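Local coordinates for protein SSD1 (Saccharomyces cerevisiae S288C, PDB 7AM1), which binds untranslated regions of mRNAs as a translational repressor, and belongs to the RNase II family although it is not an active nuclease, at residues Arg356-Phe367 with Leu380-Glu391. Numbering follows the deposited sequence.
Sequences RNFTDTNEYNIF and LHVRNNGNGTLE
Tyr364 presents its ring edge to the face of His381, with CD1 3.5 Å from NE2 and the planes at 68°, a T-shaped pair. Phe358 joins obliquely, its CE1 3.9 Å from CE1 of His381, while its CD1 lies over the centre of the Tyr364 ring. Next to the cluster the two segments pair as antiparallel strands through two hydrogen bonds, Phe367 N to Leu380 O 2.9 Å and Leu380 N to Phe367 O 3.0 Å, and Leu380 CB makes a CH-pi contact over the Phe367 ring. On the solvent side Arg383, with CG anti to the backbone N (chi1 179°) and extended as far as NE, crosses Tyr364 obliquely, its CD 3.6 Å from Tyr364 CE1; its NH2 forms a salt bridge with OE1 of Glu363 at 3.2 Å.

Bonds at both nitrogens set the rotation of the His381 ring. NE2 donates to OE2 of Glu391 at 2.7 Å, in the ring plane and on the carboxylate's anti lone pair; ND1 is hydrogen-bonded to His395. With an alanine at His381, Glu391 OE2 would probably lose this donor and the Tyr364 edge the face it packs on. In the RNB-domain sheet, edge strand 356-358 and the loop after it thus meet the hairpin of strands 378-384 and 389-397 through an aromatic cluster backed by a buried carboxylate, whose charge Arg356 probably eases through a long salt bridge (NH2 to Glu391 OE1, 3.9 Å) and a weakly held water.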
ATOM      1  N   ARG A 356      26.084 -27.093  -5.636  1.00 53.89           N
ATOM      2  CA  ARG A 356      27.313 -26.343  -5.411  1.00 52.78           C
ATOM      3  C   ARG A 356      27.450 -26.066  -3.922  1.00 50.77           C
ATOM      4  O   ARG A 356      26.538 -25.522  -3.294  1.00 46.35           O
ATOM      5  CB  ARG A 356      27.312 -25.034  -6.200  1.00 53.95           C
ATOM      6  CG  ARG A 356      28.597 -24.217  -6.025  1.00 58.15           C
ATOM      7  CD  ARG A 356      28.741 -23.124  -7.081  1.00 61.93           C
ATOM      8  NE  ARG A 356      29.883 -22.254  -6.803  1.00 65.86           N
ATOM      9  CZ  ARG A 356      30.142 -21.115  -7.439  1.00 67.74           C
ATOM     10  NH1 ARG A 356      29.343 -20.687  -8.407  1.00 67.04           N
ATOM     11  NH2 ARG A 356      31.207 -20.399  -7.106  1.00 69.53           N
ATOM     12  N   ASN A 357      28.584 -26.452  -3.352  1.00 56.08           N
ATOM     13  CA  ASN A 357      28.745 -26.465  -1.906  1.00 60.46           C
ATOM     14  C   ASN A 357      29.436 -25.187  -1.445  1.00 57.96           C
ATOM     15  O   ASN A 357      30.539 -24.871  -1.902  1.00 57.68           O
ATOM     16  CB  ASN A 357      29.534 -27.696  -1.463  1.00 67.05           C
ATOM     17  CG  ASN A 357      29.495 -27.891   0.034  1.00 70.92           C
ATOM     18  OD1 ASN A 357      30.074 -27.108   0.785  1.00 70.46           O
ATOM     19  ND2 ASN A 357      28.804 -28.936   0.478  1.00 73.80           N
ATOM     20  N   PHE A 358      28.777 -24.453  -0.548  1.00 56.13           N
ATOM     21  CA  PHE A 358      29.333 -23.257   0.070  1.00 54.26           C
ATOM     22  C   PHE A 358      29.483 -23.442   1.580  1.00 55.13           C
ATOM     23  O   PHE A 358      29.369 -22.477   2.337  1.00 57.01           O
ATOM     24  CB  PHE A 358      28.459 -22.026  -0.198  1.00 50.87           C
ATOM     25  CG  PHE A 358      28.373 -21.619  -1.645  1.00 48.72           C
ATOM     26  CD1 PHE A 358      29.424 -20.957  -2.261  1.00 48.53           C
ATOM     27  CD2 PHE A 358      27.219 -21.864  -2.377  1.00 47.78           C
ATOM     28  CE1 PHE A 358      29.338 -20.571  -3.593  1.00 48.47           C
ATOM     29  CE2 PHE A 358      27.125 -21.485  -3.711  1.00 47.41           C
ATOM     30  CZ  PHE A 358      28.178 -20.833  -4.317  1.00 48.02           C
ATOM     31  N   THR A 359      29.739 -24.668   2.038  1.00 53.82           N
ATOM     32  CA  THR A 359      29.745 -24.940   3.470  1.00 54.04           C
ATOM     33  C   THR A 359      31.126 -24.825   4.106  1.00 55.51           C
ATOM     34  O   THR A 359      31.218 -24.813   5.339  1.00 57.67           O
ATOM     35  CB  THR A 359      29.191 -26.342   3.758  1.00 54.60           C
ATOM     36  OG1 THR A 359      30.023 -27.328   3.136  1.00 55.19           O
ATOM     37  CG2 THR A 359      27.767 -26.481   3.233  1.00 54.16           C
ATOM     38  N   ASP A 360      32.191 -24.743   3.309  1.00 54.52           N
ATOM     39  CA  ASP A 360      33.539 -24.593   3.847  1.00 55.24           C
ATOM     40  C   ASP A 360      33.696 -23.186   4.410  1.00 56.14           C
ATOM     41  O   ASP A 360      33.810 -22.215   3.653  1.00 54.17           O
ATOM     42  CB  ASP A 360      34.580 -24.871   2.766  1.00 54.66           C
ATOM     43  CG  ASP A 360      35.983 -25.003   3.326  1.00 55.36           C
ATOM     44  OD1 ASP A 360      36.252 -24.447   4.410  1.00 54.98           O
ATOM     45  OD2 ASP A 360      36.820 -25.668   2.678  1.00 56.15           O
ATOM     46  N   THR A 361      33.684 -23.069   5.740  1.00 60.08           N
ATOM     47  CA  THR A 361      33.793 -21.769   6.390  1.00 61.59           C
ATOM     48  C   THR A 361      35.181 -21.155   6.250  1.00 60.22           C
ATOM     49  O   THR A 361      35.371 -20.004   6.661  1.00 59.35           O
ATOM     50  CB  THR A 361      33.417 -21.889   7.870  1.00 65.65           C
ATOM     51  OG1 THR A 361      34.192 -22.919   8.494  1.00 68.57           O
ATOM     52  CG2 THR A 361      31.932 -22.217   8.012  1.00 65.75           C
ATOM     53  N   ASN A 362      36.153 -21.893   5.700  1.00 58.11           N
ATOM     54  CA  ASN A 362      37.447 -21.305   5.386  1.00 56.61           C
ATOM     55  C   ASN A 362      37.429 -20.541   4.071  1.00 53.44           C
ATOM     56  O   ASN A 362      38.248 -19.633   3.885  1.00 52.63           O
ATOM     57  CB  ASN A 362      38.528 -22.387   5.287  1.00 58.62           C
ATOM     58  CG  ASN A 362      38.767 -23.101   6.597  1.00 61.73           C
ATOM     59  OD1 ASN A 362      38.630 -22.517   7.671  1.00 63.02           O
ATOM     60  ND2 ASN A 362      39.137 -24.373   6.515  1.00 63.13           N
ATOM     61  N   GLU A 363      36.485 -20.851   3.184  1.00 51.62           N
ATOM     62  CA  GLU A 363      36.428 -20.241   1.864  1.00 52.77           C
ATOM     63  C   GLU A 363      35.328 -19.206   1.721  1.00 50.78           C
ATOM     64  O   GLU A 363      35.487 -18.266   0.941  1.00 50.70           O
ATOM     65  CB  GLU A 363      36.215 -21.313   0.786  1.00 55.04           C
ATOM     66  CG  GLU A 363      37.304 -22.372   0.705  1.00 58.18           C
ATOM     67  CD  GLU A 363      38.635 -21.836   0.205  1.00 61.52           C
ATOM     68  OE1 GLU A 363      38.640 -20.841  -0.549  1.00 61.97           O
ATOM     69  OE2 GLU A 363      39.678 -22.424   0.557  1.00 63.48           O
ATOM     70  N   TYR A 364      34.218 -19.363   2.439  1.00 49.05           N
ATOM     71  CA  TYR A 364      33.070 -18.477   2.312  1.00 47.22           C
ATOM     72  C   TYR A 364      32.632 -18.044   3.699  1.00 47.23           C
ATOM     73  O   TYR A 364      32.501 -18.877   4.601  1.00 47.47           O
ATOM     74  CB  TYR A 364      31.911 -19.169   1.579  1.00 47.23           C
ATOM     75  CG  TYR A 364      32.286 -19.649   0.199  1.00 47.58           C
ATOM     76  CD1 TYR A 364      32.251 -18.785  -0.884  1.00 47.43           C
ATOM     77  CD2 TYR A 364      32.687 -20.958  -0.019  1.00 48.93           C
ATOM     78  CE1 TYR A 364      32.596 -19.209  -2.145  1.00 47.89           C
ATOM     79  CE2 TYR A 364      33.043 -21.394  -1.280  1.00 49.90           C
ATOM     80  CZ  TYR A 364      32.993 -20.513  -2.340  1.00 49.47           C
ATOM     81  OH  TYR A 364      33.345 -20.933  -3.601  1.00 49.74           O
ATOM     82  N   ASN A 365      32.442 -16.740   3.868  1.00 47.07           N
ATOM     83  CA  ASN A 365      31.907 -16.156   5.094  1.00 49.22           C
ATOM     84  C   ASN A 365      30.492 -15.686   4.768  1.00 45.16           C
ATOM     85  O   ASN A 365      30.260 -14.524   4.439  1.00 44.11           O
ATOM     86  CB  ASN A 365      32.780 -15.019   5.602  1.00 52.58           C
ATOM     87  CG  ASN A 365      32.329 -14.501   6.957  1.00 55.74           C
ATOM     88  OD1 ASN A 365      31.238 -14.823   7.431  1.00 55.45           O
ATOM     89  ND2 ASN A 365      33.172 -13.696   7.588  1.00 58.34           N
ATOM     90  N   ILE A 366      29.551 -16.615   4.826  1.00 47.13           N
ATOM     91  CA  ILE A 366      28.160 -16.333   4.492  1.00 45.50           C
ATOM     92  C   ILE A 366      27.460 -15.803   5.733  1.00 46.85           C
ATOM     93  O   ILE A 366      27.521 -16.419   6.805  1.00 49.10           O
ATOM     94  CB  ILE A 366      27.458 -17.590   3.957  1.00 47.36           C
ATOM     95  CG1 ILE A 366      28.031 -17.974   2.593  1.00 49.91           C
ATOM     96  CG2 ILE A 366      25.957 -17.353   3.818  1.00 45.03           C
ATOM     97  CD1 ILE A 366      27.697 -19.381   2.163  1.00 52.38           C
ATOM     98  N   PHE A 367      26.800 -14.662   5.603  1.00 43.34           N
ATOM     99  CA  PHE A 367      25.970 -14.163   6.687  1.00 45.83           C
ATOM    100  C   PHE A 367      24.516 -14.199   6.244  1.00 43.34           C
ATOM    101  O   PHE A 367      24.170 -13.707   5.165  1.00 40.82           O
ATOM    102  CB  PHE A 367      26.389 -12.755   7.140  1.00 50.52           C
ATOM    103  CG  PHE A 367      26.493 -11.740   6.038  1.00 54.40           C
ATOM    104  CD1 PHE A 367      27.632 -11.657   5.260  1.00 56.86           C
ATOM    105  CD2 PHE A 367      25.461 -10.842   5.806  1.00 55.56           C
ATOM    106  CE1 PHE A 367      27.735 -10.715   4.253  1.00 57.40           C
ATOM    107  CE2 PHE A 367      25.560  -9.895   4.799  1.00 56.06           C
ATOM    108  CZ  PHE A 367      26.700  -9.835   4.021  1.00 56.51           C
ATOM    109  N   LEU A 380      24.165 -13.915   2.174  1.00 42.31           N
ATOM    110  CA  LEU A 380      25.118 -13.343   1.241  1.00 42.93           C
ATOM    111  C   LEU A 380      26.539 -13.722   1.622  1.00 41.46           C
ATOM    112  O   LEU A 380      26.835 -13.986   2.791  1.00 40.67           O
ATOM    113  CB  LEU A 380      25.052 -11.807   1.231  1.00 45.95           C
ATOM    114  CG  LEU A 380      23.871 -11.080   0.610  1.00 49.25           C
ATOM    115  CD1 LEU A 380      23.933  -9.610   1.012  1.00 49.24           C
ATOM    116  CD2 LEU A 380      23.879 -11.245  -0.903  1.00 50.83           C
ATOM    117  N   HIS A 381      27.421 -13.725   0.625  1.00 41.34           N
ATOM    118  CA  HIS A 381      28.849 -13.701   0.886  1.00 41.53           C
ATOM    119  C   HIS A 381      29.501 -12.788  -0.139  1.00 41.89           C
ATOM    120  O   HIS A 381      28.966 -12.568  -1.229  1.00 41.35           O
ATOM    121  CB  HIS A 381      29.494 -15.097   0.854  1.00 42.99           C
ATOM    122  CG  HIS A 381      29.712 -15.664  -0.516  1.00 43.86           C
ATOM    123  ND1 HIS A 381      28.865 -16.591  -1.082  1.00 43.80           N
ATOM    124  CD2 HIS A 381      30.718 -15.485  -1.406  1.00 45.01           C
ATOM    125  CE1 HIS A 381      29.325 -16.941  -2.271  1.00 44.59           C
ATOM    126  NE2 HIS A 381      30.446 -16.280  -2.493  1.00 44.71           N
ATOM    127  N   VAL A 382      30.636 -12.219   0.244  1.00 44.46           N
ATOM    128  CA  VAL A 382      31.503 -11.491  -0.672  1.00 45.81           C
ATOM    129  C   VAL A 382      32.886 -12.103  -0.517  1.00 46.44           C
ATOM    130  O   VAL A 382      33.338 -12.354   0.606  1.00 45.82           O
ATOM    131  CB  VAL A 382      31.523  -9.976  -0.389  1.00 48.82           C
ATOM    132  CG1 VAL A 382      32.654  -9.311  -1.150  1.00 51.98           C
ATOM    133  CG2 VAL A 382      30.201  -9.345  -0.754  1.00 49.01           C
ATOM    134  N   ARG A 383      33.540 -12.376  -1.632  1.00 48.79           N
ATOM    135  CA  ARG A 383      34.813 -13.077  -1.593  1.00 51.47           C
ATOM    136  C   ARG A 383      35.715 -12.459  -2.643  1.00 52.36           C
ATOM    137  O   ARG A 383      35.260 -12.104  -3.732  1.00 52.63           O
ATOM    138  CB  ARG A 383      34.597 -14.582  -1.817  1.00 53.41           C
ATOM    139  CG  ARG A 383      35.838 -15.454  -1.821  1.00 57.36           C
ATOM    140  CD  ARG A 383      35.423 -16.923  -1.934  1.00 59.45           C
ATOM    141  NE  ARG A 383      36.556 -17.838  -2.032  1.00 63.40           N
ATOM    142  CZ  ARG A 383      37.126 -18.218  -3.169  1.00 66.50           C
ATOM    143  NH1 ARG A 383      36.674 -17.765  -4.331  1.00 68.33           N
ATOM    144  NH2 ARG A 383      38.148 -19.058  -3.142  1.00 67.89           N
ATOM    145  N   ASN A 384      36.982 -12.288  -2.289  1.00 51.86           N
ATOM    146  CA  ASN A 384      38.001 -11.869  -3.238  1.00 51.95           C
ATOM    147  C   ASN A 384      38.534 -13.116  -3.930  1.00 54.56           C
ATOM    148  O   ASN A 384      39.077 -14.009  -3.272  1.00 55.21           O
ATOM    149  CB  ASN A 384      39.106 -11.100  -2.519  1.00 52.13           C
ATOM    150  CG  ASN A 384      40.195 -10.628  -3.452  1.00 54.26           C
ATOM    151  OD1 ASN A 384      40.166 -10.899  -4.652  1.00 55.09           O
ATOM    152  ND2 ASN A 384      41.162  -9.898  -2.902  1.00 54.97           N
ATOM    153  N   ASN A 385      38.355 -13.187  -5.251  1.00 55.84           N
ATOM    154  CA  ASN A 385      38.796 -14.348  -6.012  1.00 62.06           C
ATOM    155  C   ASN A 385      40.284 -14.320  -6.328  1.00 68.69           C
ATOM    156  O   ASN A 385      40.830 -15.350  -6.737  1.00 68.30           O
ATOM    157  CB  ASN A 385      38.008 -14.460  -7.317  1.00 61.91           C
ATOM    158  CG  ASN A 385      36.584 -14.901  -7.096  1.00 61.71           C
ATOM    159  OD1 ASN A 385      36.283 -15.599  -6.127  1.00 61.98           O
ATOM    160  ND2 ASN A 385      35.693 -14.492  -7.990  1.00 61.86           N
ATOM    161  N   GLY A 386      40.946 -13.178  -6.158  1.00 77.02           N
ATOM    162  CA  GLY A 386      42.382 -13.098  -6.304  1.00 84.65           C
ATOM    163  C   GLY A 386      42.892 -12.793  -7.697  1.00 88.73           C
ATOM    164  O   GLY A 386      44.101 -12.584  -7.858  1.00 93.13           O
ATOM    165  N   ASN A 387      42.026 -12.763  -8.706  1.00 86.41           N
ATOM    166  CA  ASN A 387      42.436 -12.485 -10.080  1.00 85.07           C
ATOM    167  C   ASN A 387      41.857 -11.160 -10.569  1.00 80.73           C
ATOM    168  O   ASN A 387      41.388 -11.049 -11.702  1.00 82.19           O
ATOM    169  CB  ASN A 387      42.024 -13.621 -11.014  1.00 86.93           C
ATOM    170  CG  ASN A 387      40.521 -13.824 -11.061  1.00 87.28           C
ATOM    171  OD1 ASN A 387      39.801 -13.443 -10.138  1.00 87.80           O
ATOM    172  ND2 ASN A 387      40.039 -14.425 -12.145  1.00 87.14           N
ATOM    173  N   GLY A 388      41.893 -10.139  -9.714  1.00 73.00           N
ATOM    174  CA  GLY A 388      41.268  -8.873 -10.037  1.00 68.55           C
ATOM    175  C   GLY A 388      39.757  -8.901 -10.060  1.00 65.49           C
ATOM    176  O   GLY A 388      39.138  -7.966 -10.580  1.00 63.48           O
ATOM    177  N   THR A 389      39.139  -9.948  -9.524  1.00 67.94           N
ATOM    178  CA  THR A 389      37.690 -10.047  -9.488  1.00 66.48           C
ATOM    179  C   THR A 389      37.224 -10.341  -8.072  1.00 59.26           C
ATOM    180  O   THR A 389      37.934 -10.966  -7.280  1.00 57.40           O
ATOM    181  CB  THR A 389      37.168 -11.146 -10.432  1.00 72.57           C
ATOM    182  OG1 THR A 389      37.469 -12.435  -9.883  1.00 74.70           O
ATOM    183  CG2 THR A 389      37.801 -11.021 -11.811  1.00 76.18           C
ATOM    184  N   LEU A 390      36.013  -9.888  -7.773  1.00 54.46           N
ATOM    185  CA  LEU A 390      35.309 -10.213  -6.543  1.00 53.60           C
ATOM    186  C   LEU A 390      34.117 -11.100  -6.872  1.00 49.98           C
ATOM    187  O   LEU A 390      33.736 -11.271  -8.034  1.00 50.99           O
ATOM    188  CB  LEU A 390      34.838  -8.948  -5.817  1.00 56.91           C
ATOM    189  CG  LEU A 390      35.876  -7.870  -5.512  1.00 62.18           C
ATOM    190  CD1 LEU A 390      35.219  -6.691  -4.802  1.00 63.44           C
ATOM    191  CD2 LEU A 390      37.012  -8.435  -4.676  1.00 64.22           C
ATOM    192  N   GLU A 391      33.520 -11.660  -5.829  1.00 46.23           N
ATOM    193  CA  GLU A 391      32.358 -12.525  -5.966  1.00 45.99           C
ATOM    194  C   GLU A 391      31.315 -12.126  -4.935  1.00 44.85           C
ATOM    195  O   GLU A 391      31.620 -12.040  -3.743  1.00 46.13           O
ATOM    196  CB  GLU A 391      32.756 -13.991  -5.785  1.00 48.39           C
ATOM    197  CG  GLU A 391      31.605 -14.950  -5.677  1.00 49.95           C
ATOM    198  CD  GLU A 391      32.068 -16.389  -5.699  1.00 52.71           C
ATOM    199  OE1 GLU A 391      32.704 -16.788  -6.697  1.00 54.87           O
ATOM    200  OE2 GLU A 391      31.805 -17.117  -4.720  1.00 53.18           O
TER
HETATM  201  O   HOH W   1      33.211 -19.446  -5.519  1.00 52.41           O
HETATM  202  O   HOH W   2      33.240 -14.916   1.684  1.00 43.68           O